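Long-range contacts in glycoside hydrolase family 81 (PDB 6FOP), which probably hydrolyses beta-1,3-glucans such as laminarin, contributing to their breakdown by the cellulosome of Clostridium thermocellum: residues A[214-219]-A[277-282]; A[232-237]-A[516-521]; A[300-305]-A[522-527]. All blocks are in the same frame, centred on the assembly; numbering follows the deposited sequence.

Contacts 2 and 3 form one continuous interface: both set helix 514-534 against the sheet of strands 223-235, 240-251 and 295-301, and their centres lie about 9 Å apart. They touch directly, Tyr-234 CE1 packing 3.8 Å from Tyr-302 CD2 and Ile-521 CG2 lying 3.9 Å from Tyr-302 CD1. Contact 1 is separate, its centre about 35 Å from that of contact 2 and 32 Å from that of contact 3, although helix 211-220 runs on in the chain to strand 223-235. The side chain of Trp-232 in contact 2 is about 10 Å from a bound calcium ion, and that of Thr-526 in contact 3 about 12 Å from one.

Contact 1. Residues A[214-219]-A[277-282]; sequences LTYYKD and LPYTYS
Tyr-216 and Tyr-217 of helix 211-220 meet Leu-277, Tyr-279 and Tyr-281 of segment 277-282, which runs into strand 280-283. Tyr-216, Tyr-217 and Tyr-279 make an aromatic cluster that joins this helix to the segment leading into an outer strand of a three-stranded antiparallel sheet. Tyr-279 is touched by both helix tyrosines, in different ways. The side chains of Tyr-217 and Tyr-279 run past each other in opposite directions, with Tyr-217 CE1 over one face of the Tyr-279 ring, 3.7 Å above its plane and displaced toward the rim. The centroids of these two rings are 5.4 Å apart and the planes are inclined by 59°, an oblique pair. Tyr-216 instead brings CD2 up to the edge of the same ring, near its plane, 3.7 Å from Tyr-279 CE2. These two rings are again oblique, at 49°. The neighbouring helix residues diverge from the first bond: CG of Tyr-216 is anti to its backbone N (chi1 -175°), whereas CG of Tyr-217 is anti to its carbonyl carbon. Tyr-216 then reaches Leu-277 tip to tip, its OH 3.6 Å from Leu-277 CD2; the hydroxyl's hydrogen bond is with Gln-292 of strand 286-292. Tyr-217 also packs on Ala-204 and Leu-206 of strand 200-206. The polar link is a short hydroxyl chain. Tyr-217 and Tyr-281 meet tip to tip, and Tyr-217 OH donates to Tyr-281 OH over 2.8 Å, while Tyr-281 OH is in turn hydrogen-bonded to Val-205 O.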
# COMPACT_ATOMS: atom_id res chain seq x y z
N LEU A 214 3.58 10.79 32.44
CA LEU A 214 2.84 9.60 32.87
C LEU A 214 1.41 9.95 33.23
O LEU A 214 0.49 9.22 32.89
CB LEU A 214 3.55 8.95 34.04
CG LEU A 214 2.91 7.70 34.62
CD1 LEU A 214 2.86 6.56 33.60
CD2 LEU A 214 3.69 7.26 35.86
N THR A 215 1.22 11.10 33.89
CA THR A 215 -0.13 11.54 34.28
C THR A 215 -0.99 11.76 33.04
O THR A 215 -2.16 11.39 33.02
CB THR A 215 -0.04 12.84 35.11
OG1 THR A 215 0.77 12.60 36.28
CG2 THR A 215 -1.38 13.30 35.53
N TYR A 216 -0.42 12.38 32.01
CA TYR A 216 -1.17 12.63 30.77
C TYR A 216 -1.55 11.32 30.08
O TYR A 216 -2.71 11.14 29.67
CB TYR A 216 -0.33 13.48 29.83
CG TYR A 216 -1.10 13.87 28.59
CD1 TYR A 216 -2.02 14.93 28.62
CD2 TYR A 216 -0.96 13.17 27.39
CE1 TYR A 216 -2.76 15.27 27.50
CE2 TYR A 216 -1.68 13.53 26.26
CZ TYR A 216 -2.57 14.58 26.31
OH TYR A 216 -3.29 14.90 25.18
N TYR A 217 -0.62 10.39 29.98
CA TYR A 217 -0.92 9.08 29.38
C TYR A 217 -1.93 8.30 30.22
O TYR A 217 -2.81 7.66 29.67
CB TYR A 217 0.34 8.30 29.09
CG TYR A 217 1.04 8.74 27.81
CD1 TYR A 217 1.65 9.99 27.71
CD2 TYR A 217 1.08 7.90 26.70
CE1 TYR A 217 2.29 10.37 26.54
CE2 TYR A 217 1.71 8.29 25.53
CZ TYR A 217 2.31 9.52 25.47
OH TYR A 217 2.95 9.91 24.31
N LYS A 218 -1.85 8.40 31.55
CA LYS A 218 -2.87 7.79 32.41
C LYS A 218 -4.24 8.35 32.14
O LYS A 218 -5.22 7.61 32.15
CB LYS A 218 -2.48 7.94 33.88
CG LYS A 218 -3.47 7.27 34.82
CD LYS A 218 -3.13 7.52 36.28
CE LYS A 218 -4.20 6.86 37.15
NZ LYS A 218 -4.12 7.25 38.58
N ASP A 219 -4.32 9.66 31.87
CA ASP A 219 -5.61 10.28 31.60
C ASP A 219 -6.39 9.59 30.48
O ASP A 219 -7.61 9.58 30.52
CB ASP A 219 -5.47 11.75 31.21
CG ASP A 219 -5.13 12.66 32.37
OD1 ASP A 219 -5.41 12.32 33.52
OD2 ASP A 219 -4.61 13.78 32.08
N LEU A 277 0.87 17.43 19.85
CA LEU A 277 1.34 17.43 21.21
C LEU A 277 2.86 17.53 21.18
O LEU A 277 3.48 17.42 20.13
CB LEU A 277 0.92 16.13 21.90
CG LEU A 277 -0.57 15.83 22.00
CD1 LEU A 277 -0.76 14.44 22.58
CD2 LEU A 277 -1.28 16.86 22.85
N PRO A 278 3.50 17.76 22.36
CA PRO A 278 4.96 17.79 22.36
C PRO A 278 5.62 16.46 22.07
O PRO A 278 6.79 16.40 21.66
CB PRO A 278 5.30 18.23 23.80
CG PRO A 278 4.08 18.88 24.32
CD PRO A 278 2.93 18.20 23.65
N TYR A 279 4.90 15.38 22.29
CA TYR A 279 5.49 14.06 22.31
C TYR A 279 5.74 13.50 20.92
O TYR A 279 4.87 13.60 20.04
CB TYR A 279 4.56 13.11 23.05
CG TYR A 279 4.09 13.60 24.38
CD1 TYR A 279 5.01 14.01 25.36
CD2 TYR A 279 2.74 13.65 24.67
CE1 TYR A 279 4.57 14.45 26.60
CE2 TYR A 279 2.30 14.10 25.90
CZ TYR A 279 3.22 14.49 26.86
OH TYR A 279 2.80 14.91 28.09
N THR A 280 6.92 12.91 20.74
CA THR A 280 7.25 12.23 19.49
C THR A 280 7.85 10.87 19.79
O THR A 280 8.33 10.63 20.93
CB THR A 280 8.26 13.03 18.65
OG1 THR A 280 9.48 13.21 19.37
CG2 THR A 280 7.70 14.39 18.26
N TYR A 281 7.85 10.01 18.78
CA TYR A 281 8.56 8.73 18.82
C TYR A 281 9.49 8.62 17.63
O TYR A 281 9.09 8.95 16.50
CB TYR A 281 7.59 7.55 18.81
CG TYR A 281 6.65 7.54 20.01
CD1 TYR A 281 7.07 7.04 21.23
CD2 TYR A 281 5.39 8.09 19.93
CE1 TYR A 281 6.23 7.05 22.33
CE2 TYR A 281 4.54 8.10 21.03
CZ TYR A 281 4.99 7.61 22.24
OH TYR A 281 4.13 7.61 23.31
N SER A 282 10.70 8.14 17.87
CA SER A 282 11.61 7.85 16.79
C SER A 282 11.41 6.41 16.36
O SER A 282 11.59 5.48 17.13
CB SER A 282 13.04 8.06 17.26
OG SER A 282 13.95 7.73 16.22

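Contact 2. Residues A[232-237]-A[516-521]; sequences WSYNET and IRDLGI
Tyr-234, near the end of strand 223-235, is met by Arg-517, Asp-518 and Ile-521 of helix 514-534, which belongs to the family 81 C-terminal domain of the six-hairpin clan. The strand crosses the helix almost perpendicularly: the axes of the short segments approach to 8.1 Å at 99°. Ile-521 CD1 makes a CH-pi contact over the centre of the Tyr-234 ring, 3.6 Å from the centroid and 9° off the normal. Glu-236 CA lies over the opposite face. At the rim, in the plane of the ring, Arg-517 NH2 comes within 3.6 Å of Tyr-234 CD2; the planes are close to perpendicular, so the phenol presents its edge to the face of the guanidinium. Asp-518 OD1 is 3.3 Å from Tyr-234 CD2, carboxylate and ring crossing at about a right angle.

The next shell fixes that guanidinium. Bent at chi3 (64°), which turns NE out of the line of the chain, Arg-517 grips Asp-518 side-on, with NE (2.9 Å) and NH2 (3.0 Å) both donating to OD1 nearly in the guanidinium plane. NH1 has a further salt bridge with Glu-509. Waters then tie the aspartate and arginine to the strand. Asp-518 OD2 receives from two of them, one accepting from Tyr-234 N and the other donating to Tyr-234 O. Two more join the guanidinium to Glu-236 OE1, which stays 4.2 Å from Arg-517 NH1, beyond a direct salt bridge. Two residues earlier in the strand, the Trp-232 ring stacks on Tyr-522, and its CZ2 lies 3.8 Å from Leu-519 CD1.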
# COMPACT_ATOMS: atom_id res chain seq x y z
N TRP A 232 -12.79 8.55 2.75
CA TRP A 232 -12.10 9.45 1.82
C TRP A 232 -13.08 10.22 0.96
O TRP A 232 -14.22 9.80 0.76
CB TRP A 232 -11.12 8.70 0.92
CG TRP A 232 -11.72 7.59 0.16
CD1 TRP A 232 -12.35 7.68 -1.07
CD2 TRP A 232 -11.76 6.22 0.53
NE1 TRP A 232 -12.76 6.45 -1.45
CE2 TRP A 232 -12.42 5.53 -0.50
CE3 TRP A 232 -11.29 5.50 1.65
CZ2 TRP A 232 -12.66 4.16 -0.44
CZ3 TRP A 232 -11.51 4.15 1.68
CH2 TRP A 232 -12.19 3.49 0.65
N SER A 233 -12.59 11.35 0.44
CA SER A 233 -13.37 12.17 -0.47
C SER A 233 -12.47 12.86 -1.49
O SER A 233 -11.50 13.52 -1.10
CB SER A 233 -14.16 13.21 0.33
OG SER A 233 -14.89 14.06 -0.55
N TYR A 234 -12.78 12.70 -2.78
CA TYR A 234 -12.14 13.43 -3.86
C TYR A 234 -13.01 14.64 -4.14
O TYR A 234 -14.21 14.50 -4.42
CB TYR A 234 -12.06 12.55 -5.11
CG TYR A 234 -11.66 13.26 -6.39
CD1 TYR A 234 -10.52 14.05 -6.47
CD2 TYR A 234 -12.46 13.15 -7.52
CE1 TYR A 234 -10.15 14.67 -7.68
CE2 TYR A 234 -12.12 13.75 -8.72
CZ TYR A 234 -10.98 14.53 -8.79
OH TYR A 234 -10.67 15.10 -10.02
N ASN A 235 -12.40 15.82 -4.07
CA ASN A 235 -13.05 17.07 -4.45
C ASN A 235 -12.59 17.46 -5.83
O ASN A 235 -11.47 17.92 -6.02
CB ASN A 235 -12.72 18.17 -3.44
CG ASN A 235 -13.51 19.42 -3.69
OD1 ASN A 235 -13.77 19.78 -4.83
ND2 ASN A 235 -13.90 20.11 -2.62
N GLU A 236 -13.46 17.25 -6.80
CA GLU A 236 -13.09 17.46 -8.20
C GLU A 236 -12.79 18.92 -8.51
O GLU A 236 -11.90 19.21 -9.32
CB GLU A 236 -14.16 16.94 -9.15
CG GLU A 236 -13.72 16.93 -10.62
CD GLU A 236 -14.80 16.40 -11.51
OE1 GLU A 236 -15.82 15.92 -10.99
OE2 GLU A 236 -14.67 16.48 -12.74
N THR A 237 -13.54 19.82 -7.90
CA THR A 237 -13.35 21.24 -8.08
C THR A 237 -11.98 21.69 -7.59
O THR A 237 -11.27 22.40 -8.29
CB THR A 237 -14.48 22.03 -7.39
OG1 THR A 237 -15.75 21.63 -7.95
CG2 THR A 237 -14.29 23.53 -7.56
N ILE A 516 -15.92 4.03 -7.77
CA ILE A 516 -14.70 3.31 -8.11
C ILE A 516 -13.60 4.28 -8.50
O ILE A 516 -12.45 4.12 -8.09
CB ILE A 516 -14.95 2.24 -9.19
CG1 ILE A 516 -15.89 1.16 -8.64
CG2 ILE A 516 -13.63 1.66 -9.68
CD1 ILE A 516 -16.23 0.05 -9.62
N ARG A 517 -13.93 5.31 -9.27
CA ARG A 517 -12.92 6.30 -9.62
C ARG A 517 -12.28 6.93 -8.37
O ARG A 517 -11.06 7.02 -8.27
CB ARG A 517 -13.51 7.41 -10.48
CG ARG A 517 -12.47 8.41 -10.90
CD ARG A 517 -13.11 9.68 -11.35
NE ARG A 517 -13.83 10.34 -10.27
CZ ARG A 517 -14.65 11.36 -10.45
NH1 ARG A 517 -14.88 11.84 -11.66
NH2 ARG A 517 -15.27 11.91 -9.41
N ASP A 518 -13.11 7.31 -7.42
CA ASP A 518 -12.63 8.04 -6.25
C ASP A 518 -11.82 7.12 -5.34
O ASP A 518 -10.87 7.58 -4.71
CB ASP A 518 -13.80 8.66 -5.49
CG ASP A 518 -14.46 9.82 -6.26
OD1 ASP A 518 -13.99 10.19 -7.37
OD2 ASP A 518 -15.46 10.34 -5.74
N LEU A 519 -12.19 5.84 -5.29
CA LEU A 519 -11.38 4.80 -4.65
C LEU A 519 -9.97 4.81 -5.26
O LEU A 519 -8.96 4.81 -4.53
CB LEU A 519 -12.03 3.43 -4.85
CG LEU A 519 -11.18 2.18 -4.53
CD1 LEU A 519 -10.90 2.05 -3.05
CD2 LEU A 519 -11.84 0.93 -5.09
N GLY A 520 -9.90 4.79 -6.58
CA GLY A 520 -8.60 4.85 -7.26
C GLY A 520 -7.80 6.08 -6.90
O GLY A 520 -6.58 5.99 -6.68
N ILE A 521 -8.45 7.23 -6.87
CA ILE A 521 -7.79 8.48 -6.54
C ILE A 521 -7.25 8.43 -5.12
O ILE A 521 -6.12 8.85 -4.85
CB ILE A 521 -8.67 9.70 -6.83
CG1 ILE A 521 -8.93 9.79 -8.34
CG2 ILE A 521 -8.05 10.98 -6.28
CD1 ILE A 521 -9.94 10.83 -8.75
O HOH W 1 -15.22 11.19 -3.17
O HOH W 2 -15.91 13.00 -6.24
O HOH W 3 -16.43 13.93 -12.61
O HOH W 4 -16.89 14.35 -9.33

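Contact 3. Residues A[300-305]-A[522-527]; sequences YRYHGI and YLYTTE
Tyr-300, Tyr-302 and Ile-305 pack against Tyr-524, Thr-525 and Thr-526, laying edge strand 295-301 of the three-stranded antiparallel sheet, and the loop after it, on helix 514-534 within the family 81 C-terminal domain range. The apolar contacts come first. Ile-305 and Tyr-524 slide past each other in opposite directions, and Ile-305 CG2 sits over one face of the Tyr-524 ring in a CH-pi contact, 4.0 Å from the centroid and 29° off the normal. That offset is toward the hydroxyl end, since CG2 is 3.6 Å from Tyr-524 CZ. CG2 of Ile-305 is anti to the carbonyl carbon, with CG1 in the more hindered position between N and C (chi1 67°). Thr-525 is modelled in two conformers, and all its side-chain contacts given here are conditional on one of them. In that conformer Tyr-300 CB packs 3.6 Å from Thr-525 CG2.

Mixed contacts follow. Tyr-302 crosses Thr-525 at about a right angle, its CD1 3.4 Å from Thr-525 OG1, a hydroxyl hydrogen-bonded to Ile-521 O. Thr-526 OG1 meets the edge of the Tyr-300 ring near its plane. The same hydroxyl donates to Tyr-522 O over 2.8 Å, and it reaches that carbonyl from the face opposite to Thr-526 N, which makes the helical bond.

One water provides a polar bridge. In the plane of the Tyr-524 ring, it donates to Tyr-524 OH at 2.7 Å and, weakly, to Gly-304 O at 3.5 Å; Tyr-524 OH is also hydrogen-bonded to Ala-584 O.

Around this buried contact, Tyr-300 and Tyr-302 hold backbone hydrogen bonds to Leu-241 and Ser-239, on and just before strand 240-251, while Ile-305 and Tyr-524 also reach Ile-505 and Ile-498, respectively, of the adjacent helix 494-511.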
# COMPACT_ATOMS: atom_id res chain seq x y z
N TYR A 300 -4.39 15.79 0.56
CA TYR A 300 -3.35 15.83 -0.45
C TYR A 300 -3.88 16.47 -1.72
O TYR A 300 -5.03 16.32 -2.06
CB TYR A 300 -2.91 14.41 -0.77
CG TYR A 300 -2.43 13.59 0.43
CD1 TYR A 300 -1.50 14.10 1.33
CD2 TYR A 300 -2.84 12.28 0.60
CE1 TYR A 300 -1.06 13.33 2.42
CE2 TYR A 300 -2.40 11.51 1.66
CZ TYR A 300 -1.50 12.03 2.55
OH TYR A 300 -1.09 11.24 3.60
N ARG A 301 -3.00 17.10 -2.47
CA ARG A 301 -3.33 17.56 -3.81
C ARG A 301 -3.12 16.40 -4.80
O ARG A 301 -2.08 15.75 -4.82
CB ARG A 301 -2.48 18.76 -4.19
CG ARG A 301 -2.82 20.00 -3.40
CD ARG A 301 -2.31 21.28 -4.04
NE ARG A 301 -2.30 22.39 -3.10
CZ ARG A 301 -3.37 23.09 -2.74
NH1 ARG A 301 -4.57 22.82 -3.23
NH2 ARG A 301 -3.23 24.09 -1.86
N TYR A 302 -4.15 16.18 -5.60
CA TYR A 302 -4.12 15.24 -6.70
C TYR A 302 -3.72 16.02 -7.95
O TYR A 302 -4.22 17.11 -8.18
CB TYR A 302 -5.51 14.66 -6.88
CG TYR A 302 -5.74 13.82 -8.12
CD1 TYR A 302 -5.11 12.58 -8.28
CD2 TYR A 302 -6.63 14.23 -9.09
CE1 TYR A 302 -5.35 11.79 -9.38
CE2 TYR A 302 -6.89 13.45 -10.20
CZ TYR A 302 -6.26 12.22 -10.34
OH TYR A 302 -6.52 11.44 -11.43
N HIS A 303 -2.80 15.47 -8.74
CA HIS A 303 -2.24 16.17 -9.89
C HIS A 303 -2.68 15.62 -11.23
O HIS A 303 -2.10 15.98 -12.27
CB HIS A 303 -0.72 16.18 -9.81
CG HIS A 303 -0.22 16.91 -8.61
ND1 HIS A 303 -0.03 18.27 -8.60
CD2 HIS A 303 0.07 16.48 -7.36
CE1 HIS A 303 0.37 18.64 -7.40
NE2 HIS A 303 0.44 17.57 -6.63
N GLY A 304 -3.69 14.76 -11.23
CA GLY A 304 -4.22 14.18 -12.46
C GLY A 304 -3.41 12.98 -12.90
O GLY A 304 -2.22 12.85 -12.55
N ILE A 305 -4.03 12.13 -13.70
CA ILE A 305 -3.32 11.15 -14.50
C ILE A 305 -3.85 11.24 -15.92
O ILE A 305 -4.95 11.76 -16.15
CB ILE A 305 -3.46 9.70 -13.96
CG1 ILE A 305 -4.88 9.17 -14.06
CG2 ILE A 305 -2.94 9.62 -12.52
CD1 ILE A 305 -4.95 7.69 -13.88
N TYR A 522 -8.05 7.91 -4.21
CA TYR A 522 -7.62 7.69 -2.81
C TYR A 522 -6.36 6.83 -2.72
O TYR A 522 -5.34 7.19 -2.10
CB TYR A 522 -8.79 7.09 -2.01
CG TYR A 522 -8.41 6.39 -0.71
CD1 TYR A 522 -7.98 7.12 0.39
CD2 TYR A 522 -8.43 5.01 -0.60
CE1 TYR A 522 -7.61 6.49 1.58
CE2 TYR A 522 -8.04 4.38 0.58
CZ TYR A 522 -7.64 5.12 1.65
OH TYR A 522 -7.26 4.49 2.81
N LEU A 523 -6.43 5.66 -3.36
CA LEU A 523 -5.28 4.74 -3.31
C LEU A 523 -4.04 5.31 -3.96
O LEU A 523 -2.95 5.24 -3.40
CB LEU A 523 -5.66 3.40 -3.94
CG LEU A 523 -6.81 2.64 -3.26
CD1 LEU A 523 -7.33 1.52 -4.15
CD2 LEU A 523 -6.34 2.08 -1.92
N TYR A 524 -4.21 5.81 -5.17
CA TYR A 524 -3.11 6.35 -5.94
C TYR A 524 -2.43 7.50 -5.24
O TYR A 524 -1.20 7.52 -5.06
CB TYR A 524 -3.65 6.81 -7.31
CG TYR A 524 -2.64 7.51 -8.19
CD1 TYR A 524 -1.75 6.81 -9.00
CD2 TYR A 524 -2.55 8.89 -8.18
CE1 TYR A 524 -0.81 7.49 -9.78
CE2 TYR A 524 -1.63 9.56 -8.98
CZ TYR A 524 -0.76 8.86 -9.77
OH TYR A 524 0.14 9.54 -10.54
N THR A 525 -3.21 8.50 -4.84
CA THR A 525 -2.66 9.69 -4.24
C THR A 525 -1.93 9.36 -2.94
O THR A 525 -0.84 9.85 -2.67
CB THR A 525 -3.78 10.72 -4.03
OG1 THR A 525 -4.44 10.98 -5.30
CG2 THR A 525 -3.23 12.02 -3.51
N THR A 526 -2.56 8.50 -2.13
CA THR A 526 -1.96 8.18 -0.83
C THR A 526 -0.68 7.35 -1.02
O THR A 526 0.35 7.66 -0.42
CB THR A 526 -2.95 7.45 0.05
OG1 THR A 526 -4.15 8.22 0.20
CG2 THR A 526 -2.33 7.24 1.44
N GLU A 527 -0.71 6.30 -1.87
CA GLU A 527 0.49 5.52 -2.09
C GLU A 527 1.65 6.37 -2.60
O GLU A 527 2.79 6.21 -2.15
CB GLU A 527 0.22 4.29 -2.97
CG GLU A 527 1.36 3.28 -2.92
CD GLU A 527 1.00 1.87 -2.48
OE1 GLU A 527 -0.21 1.51 -2.47
OE2 GLU A 527 1.94 1.13 -2.11
O HOH W 5 0.28 12.25 -10.22